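Local structure of putative branched-chain amino acid ABC transporter (3HUT) at residues A[143-149]-A[172-178]; A[183-188]-A[213-217]. The protein probably binds branched-chain amino acids outside the cytoplasm as the ligand-binding receptor of an ABC transporter. All coordinates share one frame; numbering follows the deposited sequence.

In the fold
Well along from the N terminus, after the first lobe's parallel sheet, the chain lays down strand 141-147, passes through helix 150-165 and returns along strand 169-176. Contact 1 closes this beta-alpha-beta unit by pairing the two strands in parallel. The chain then enters helix 184-193, runs through strand 197-201 and turns into helix 204-216, whose last turn meets the start of helix 184-193 in contact 2. The two closures are in series, neither enclosing nor crossing the other, their centres about 14 Å apart. Contact 1 thus joins two strands of the mixed sheet, helix 184-193 packs on them, V186 CG2 lying 3.7 Å from I145 CD1, and contact 2 fastens helix 204-216 to that helix.

Contact 1 (A[143-149]-A[172-178]); sequences AVIGVTT and VNEEVPP
The carboxamide of N173 lies alongside V144, both side chains pointing the same way, with OD1 3.6 Å from V144 CB; the same oxygen takes a weak hydrogen bond from R160. At the other end the pyrrolidine ring of P178 meets V147 at about a right angle, CG pressing to 3.3 Å from V147 CG2, tighter than normal van der Waals contact. That methyl reaches the ring because it stands anti to the V147 backbone N. P178 CG also touches T149 CG2 at 3.6 Å. Between these ends the strand segments 143-147 and 172-176 run parallel, their axes 5° apart, with G146 N to E174 O (3.0 Å) and V176 N to G146 O (2.9 Å) among the rungs, and T148 N closes the ladder on V176 O with a more bent bond (133°). T148 sets OG1 3.5 Å from P177 CA and CG2 4.0 Å from E175 CB, and a glycine here would probably leave the P177 backbone and the E175 methylene without that cover. Helix 150-165, capped by T149 OG1 on G152 N, packs on the V144 and E175 face; helix 184-193 packs on the I145 and V172 face, while strand 197-201 hydrogen-bonds to the far edge of strand 141-147.

Contact 2 (A[183-188]-A[213-217]); sequences FDDVID and ALRAR
F183, at the N-cap position of helix 184-193, brings ring atom CD2 obliquely to 3.6 Å from A213 CB. In the first turn, D184 meets R217 through two oxygens: its backbone O accepts a weak, bent hydrogen bond from NH1 (3.1 Å, 123°), and OD1 makes a longer salt bridge to the same nitrogen at 3.6 Å. I187 divides its branches between two partners. Its CG1 arm, anti to the carbonyl carbon (chi1 -69°), carries CD1 to 3.7 Å from L214 CA, whereas CG2 lies over one face of the R217 guanidinium, offset toward the rim and 3.3 Å from CZ. One turn on from D184, D188 offers a single oxygen to both terminal nitrogens: OD2 sits in the guanidinium plane, modelled 2.5 Å from R217 NH2 and 2.6 Å from NH1, unusually short lengths whose exact values are doubtful. The D188 carboxylate plane stands 76° from the guanidinium plane. NH1 thus reaches both D188 OD2 and, only weakly, D184 O; E191 adds another carboxylate at NH2. With D184 and D188 in the first turns of helix 184-193 and R217 just past helix 204-216, this is a salt-bridge network beside an apolar helix-helix contact, in a Rossmann-like alpha/beta lobe consistent with the periplasmic binding protein family.

Contact 1 (A[143-149]-A[172-178])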
loop_
_atom_site.group_PDB
_atom_site.type_symbol
_atom_site.label_atom_id
_atom_site.label_comp_id
_atom_site.label_asym_id
_atom_site.label_seq_id
_atom_site.Cartn_x
_atom_site.Cartn_y
_atom_site.Cartn_z
ATOM N N ALA A 143 19.388 -11.823 -10.681
ATOM C CA ALA A 143 18.884 -13.082 -10.168
ATOM C C ALA A 143 17.604 -12.692 -9.443
ATOM O O ALA A 143 17.590 -11.718 -8.686
ATOM C CB ALA A 143 19.882 -13.698 -9.187
ATOM N N VAL A 144 16.523 -13.420 -9.690
ATOM C CA VAL A 144 15.270 -13.117 -9.019
ATOM C C VAL A 144 14.907 -14.268 -8.096
ATOM O O VAL A 144 14.830 -15.420 -8.524
ATOM C CB VAL A 144 14.114 -12.918 -10.013
ATOM C CG1 VAL A 144 12.816 -12.667 -9.243
ATOM C CG2 VAL A 144 14.419 -11.749 -10.954
ATOM N N ILE A 145 14.706 -13.954 -6.824
ATOM C CA ILE A 145 14.325 -14.957 -5.843
ATOM C C ILE A 145 12.998 -14.481 -5.275
ATOM O O ILE A 145 12.917 -13.383 -4.725
ATOM C CB ILE A 145 15.352 -15.059 -4.703
ATOM C CG1 ILE A 145 16.747 -15.295 -5.277
ATOM C CG2 ILE A 145 14.974 -16.202 -3.768
ATOM C CD1 ILE A 145 17.817 -15.412 -4.219
ATOM N N GLY A 146 11.958 -15.295 -5.416
ATOM C CA GLY A 146 10.658 -14.891 -4.918
ATOM C C GLY A 146 9.850 -15.973 -4.225
ATOM O O GLY A 146 9.915 -17.150 -4.586
ATOM N N VAL A 147 9.077 -15.560 -3.224
ATOM C CA VAL A 147 8.234 -16.472 -2.465
ATOM C C VAL A 147 6.998 -16.809 -3.302
ATOM O O VAL A 147 6.558 -16.007 -4.132
ATOM C CB VAL A 147 7.813 -15.835 -1.110
ATOM C CG1 VAL A 147 6.954 -14.603 -1.351
ATOM C CG2 VAL A 147 7.068 -16.850 -0.257
ATOM N N THR A 148 6.442 -17.996 -3.086
ATOM C CA THR A 148 5.281 -18.442 -3.846
ATOM C C THR A 148 3.919 -17.955 -3.362
ATOM O O THR A 148 2.906 -18.608 -3.603
ATOM C CB THR A 148 5.251 -19.981 -3.937
ATOM O OG1 THR A 148 5.427 -20.541 -2.631
ATOM C CG2 THR A 148 6.363 -20.480 -4.847
ATOM N N THR A 149 3.885 -16.813 -2.685
ATOM C CA THR A 149 2.617 -16.257 -2.226
ATOM C C THR A 149 2.034 -15.536 -3.437
ATOM O O THR A 149 2.736 -15.342 -4.426
ATOM C CB THR A 149 2.825 -15.246 -1.092
ATOM O OG1 THR A 149 3.680 -14.191 -1.547
ATOM C CG2 THR A 149 3.470 -15.920 0.107
ATOM N N VAL A 172 18.899 -16.036 -13.393
ATOM C CA VAL A 172 18.549 -16.944 -12.307
ATOM C C VAL A 172 17.155 -16.559 -11.838
ATOM O O VAL A 172 16.882 -15.386 -11.580
ATOM C CB VAL A 172 19.534 -16.843 -11.112
ATOM C CG1 VAL A 172 18.892 -17.400 -9.848
ATOM C CG2 VAL A 172 20.797 -17.627 -11.416
ATOM N N ASN A 173 16.271 -17.547 -11.751
ATOM C CA ASN A 173 14.908 -17.316 -11.304
ATOM C C ASN A 173 14.493 -18.468 -10.399
ATOM O O ASN A 173 14.244 -19.582 -10.865
ATOM C CB ASN A 173 13.957 -17.221 -12.501
ATOM C CG ASN A 173 12.560 -16.792 -12.098
ATOM O OD1 ASN A 173 12.378 -15.741 -11.479
ATOM N ND2 ASN A 173 11.567 -17.601 -12.443
ATOM N N GLU A 174 14.424 -18.198 -9.102
ATOM C CA GLU A 174 14.066 -19.228 -8.139
ATOM C C GLU A 174 12.806 -18.896 -7.344
ATOM O O GLU A 174 12.678 -17.798 -6.804
ATOM C CB GLU A 174 15.235 -19.448 -7.171
ATOM C CG GLU A 174 15.034 -20.600 -6.198
ATOM C CD GLU A 174 15.087 -21.954 -6.877
ATOM O OE1 GLU A 174 14.335 -22.168 -7.853
ATOM O OE2 GLU A 174 15.882 -22.807 -6.433
ATOM N N GLU A 175 11.876 -19.848 -7.285
ATOM C CA GLU A 175 10.645 -19.669 -6.525
ATOM C C GLU A 175 10.770 -20.536 -5.275
ATOM O O GLU A 175 11.062 -21.728 -5.370
ATOM C CB GLU A 175 9.422 -20.112 -7.340
ATOM C CG GLU A 175 9.286 -19.448 -8.702
ATOM C CD GLU A 175 7.919 -19.676 -9.338
ATOM O OE1 GLU A 175 7.382 -20.800 -9.231
ATOM O OE2 GLU A 175 7.385 -18.732 -9.958
ATOM N N VAL A 176 10.568 -19.936 -4.106
ATOM C CA VAL A 176 10.666 -20.669 -2.848
ATOM C C VAL A 176 9.415 -20.472 -2.002
ATOM O O VAL A 176 8.738 -19.451 -2.103
ATOM C CB VAL A 176 11.891 -20.211 -2.017
ATOM C CG1 VAL A 176 13.173 -20.498 -2.778
ATOM C CG2 VAL A 176 11.787 -18.724 -1.701
ATOM N N PRO A 177 9.089 -21.455 -1.153
ATOM C CA PRO A 177 7.905 -21.340 -0.301
ATOM C C PRO A 177 8.147 -20.451 0.916
ATOM O O PRO A 177 9.285 -20.264 1.353
ATOM C CB PRO A 177 7.628 -22.788 0.095
ATOM C CG PRO A 177 9.004 -23.361 0.190
ATOM C CD PRO A 177 9.690 -22.796 -1.045
ATOM N N PRO A 178 7.072 -19.878 1.474
ATOM C CA PRO A 178 7.208 -19.019 2.650
ATOM C C PRO A 178 7.835 -19.869 3.747
ATOM O O PRO A 178 7.478 -21.035 3.896
ATOM C CB PRO A 178 5.764 -18.650 2.975
ATOM C CG PRO A 178 5.078 -18.726 1.645
ATOM C CD PRO A 178 5.665 -19.971 1.047
#

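Contact 2 (A[183-188]-A[213-217])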
loop_
_atom_site.group_PDB
_atom_site.type_symbol
_atom_site.label_atom_id
_atom_site.label_comp_id
_atom_site.label_asym_id
_atom_site.label_seq_id
_atom_site.Cartn_x
_atom_site.Cartn_y
_atom_site.Cartn_z
ATOM N N PHE A 183 19.219 -22.305 1.441
ATOM C CA PHE A 183 19.691 -21.318 0.488
ATOM C C PHE A 183 20.944 -21.746 -0.271
ATOM O O PHE A 183 21.306 -21.125 -1.267
ATOM C CB PHE A 183 19.981 -20.009 1.233
ATOM C CG PHE A 183 18.952 -19.657 2.283
ATOM C CD1 PHE A 183 17.634 -19.390 1.929
ATOM C CD2 PHE A 183 19.314 -19.573 3.628
ATOM C CE1 PHE A 183 16.687 -19.040 2.900
ATOM C CE2 PHE A 183 18.380 -19.226 4.608
ATOM C CZ PHE A 183 17.062 -18.957 4.241
ATOM N N ASP A 184 21.609 -22.799 0.193
ATOM C CA ASP A 184 22.837 -23.250 -0.455
ATOM C C ASP A 184 22.761 -23.480 -1.958
ATOM O O ASP A 184 23.664 -23.075 -2.689
ATOM C CB ASP A 184 23.378 -24.508 0.223
ATOM C CG ASP A 184 24.100 -24.198 1.514
ATOM O OD1 ASP A 184 24.921 -23.254 1.513
ATOM O OD2 ASP A 184 23.857 -24.894 2.524
ATOM N N ASP A 185 21.699 -24.123 -2.427
ATOM C CA ASP A 185 21.579 -24.377 -3.857
ATOM C C ASP A 185 21.382 -23.107 -4.670
ATOM O O ASP A 185 22.033 -22.918 -5.698
ATOM C CB ASP A 185 20.437 -25.349 -4.140
ATOM C CG ASP A 185 20.707 -26.729 -3.583
ATOM O OD1 ASP A 185 21.886 -27.149 -3.593
ATOM O OD2 ASP A 185 19.745 -27.392 -3.148
ATOM N N VAL A 186 20.484 -22.237 -4.218
ATOM C CA VAL A 186 20.237 -20.996 -4.938
ATOM C C VAL A 186 21.505 -20.153 -4.949
ATOM O O VAL A 186 21.778 -19.441 -5.912
ATOM C CB VAL A 186 19.077 -20.183 -4.300
ATOM C CG1 VAL A 186 19.355 -19.921 -2.835
ATOM C CG2 VAL A 186 18.897 -18.873 -5.040
ATOM N N ILE A 187 22.287 -20.244 -3.879
ATOM C CA ILE A 187 23.522 -19.480 -3.800
ATOM C C ILE A 187 24.559 -20.038 -4.768
ATOM O O ILE A 187 25.330 -19.288 -5.363
ATOM C CB ILE A 187 24.083 -19.473 -2.364
ATOM C CG1 ILE A 187 23.154 -18.652 -1.460
ATOM C CG2 ILE A 187 25.489 -18.894 -2.353
ATOM C CD1 ILE A 187 23.574 -18.599 -0.004
ATOM N N ASP A 188 24.576 -21.357 -4.925
ATOM C CA ASP A 188 25.514 -21.992 -5.845
ATOM C C ASP A 188 25.159 -21.563 -7.263
ATOM O O ASP A 188 26.034 -21.287 -8.083
ATOM C CB ASP A 188 25.422 -23.516 -5.735
ATOM C CG ASP A 188 26.065 -24.054 -4.471
ATOM O OD1 ASP A 188 25.971 -25.275 -4.238
ATOM O OD2 ASP A 188 26.670 -23.266 -3.716
ATOM N N ALA A 213 23.071 -16.005 5.024
ATOM C CA ALA A 213 23.703 -17.138 4.356
ATOM C C ALA A 213 24.474 -16.665 3.123
ATOM O O ALA A 213 25.603 -17.095 2.872
ATOM C CB ALA A 213 22.647 -18.163 3.958
ATOM N N LEU A 214 23.858 -15.777 2.350
ATOM C CA LEU A 214 24.494 -15.250 1.153
ATOM C C LEU A 214 25.812 -14.559 1.508
ATOM O O LEU A 214 26.850 -14.835 0.907
ATOM C CB LEU A 214 23.566 -14.250 0.452
ATOM C CG LEU A 214 24.145 -13.548 -0.780
ATOM C CD1 LEU A 214 24.372 -14.569 -1.891
ATOM C CD2 LEU A 214 23.191 -12.458 -1.246
ATOM N N ARG A 215 25.775 -13.667 2.491
ATOM C CA ARG A 215 26.983 -12.952 2.882
ATOM C C ARG A 215 28.004 -13.846 3.572
ATOM O O ARG A 215 29.210 -13.599 3.485
ATOM C CB ARG A 215 26.643 -11.772 3.797
ATOM C CG ARG A 215 25.717 -10.737 3.173
ATOM C CD ARG A 215 26.226 -10.255 1.821
ATOM N NE ARG A 215 25.419 -9.145 1.318
ATOM C CZ ARG A 215 25.358 -8.775 0.044
ATOM N NH1 ARG A 215 26.057 -9.430 -0.872
ATOM N NH2 ARG A 215 24.589 -7.750 -0.312
ATOM N N ALA A 216 27.525 -14.875 4.261
ATOM C CA ALA A 216 28.424 -15.785 4.963
ATOM C C ALA A 216 29.289 -16.521 3.951
ATOM O O ALA A 216 30.458 -16.811 4.208
ATOM C CB ALA A 216 27.625 -16.776 5.799
ATOM N N ARG A 217 28.716 -16.813 2.790
ATOM C CA ARG A 217 29.457 -17.506 1.753
ATOM C C ARG A 217 30.365 -16.578 0.953
ATOM O O ARG A 217 31.020 -17.007 0.008
ATOM C CB ARG A 217 28.498 -18.253 0.833
ATOM C CG ARG A 217 27.869 -19.452 1.520
ATOM C CD ARG A 217 27.093 -20.306 0.554
ATOM N NE ARG A 217 27.890 -20.621 -0.624
ATOM C CZ ARG A 217 27.482 -21.422 -1.597
ATOM N NH1 ARG A 217 26.285 -21.992 -1.525
ATOM N NH2 ARG A 217 28.263 -21.637 -2.645
#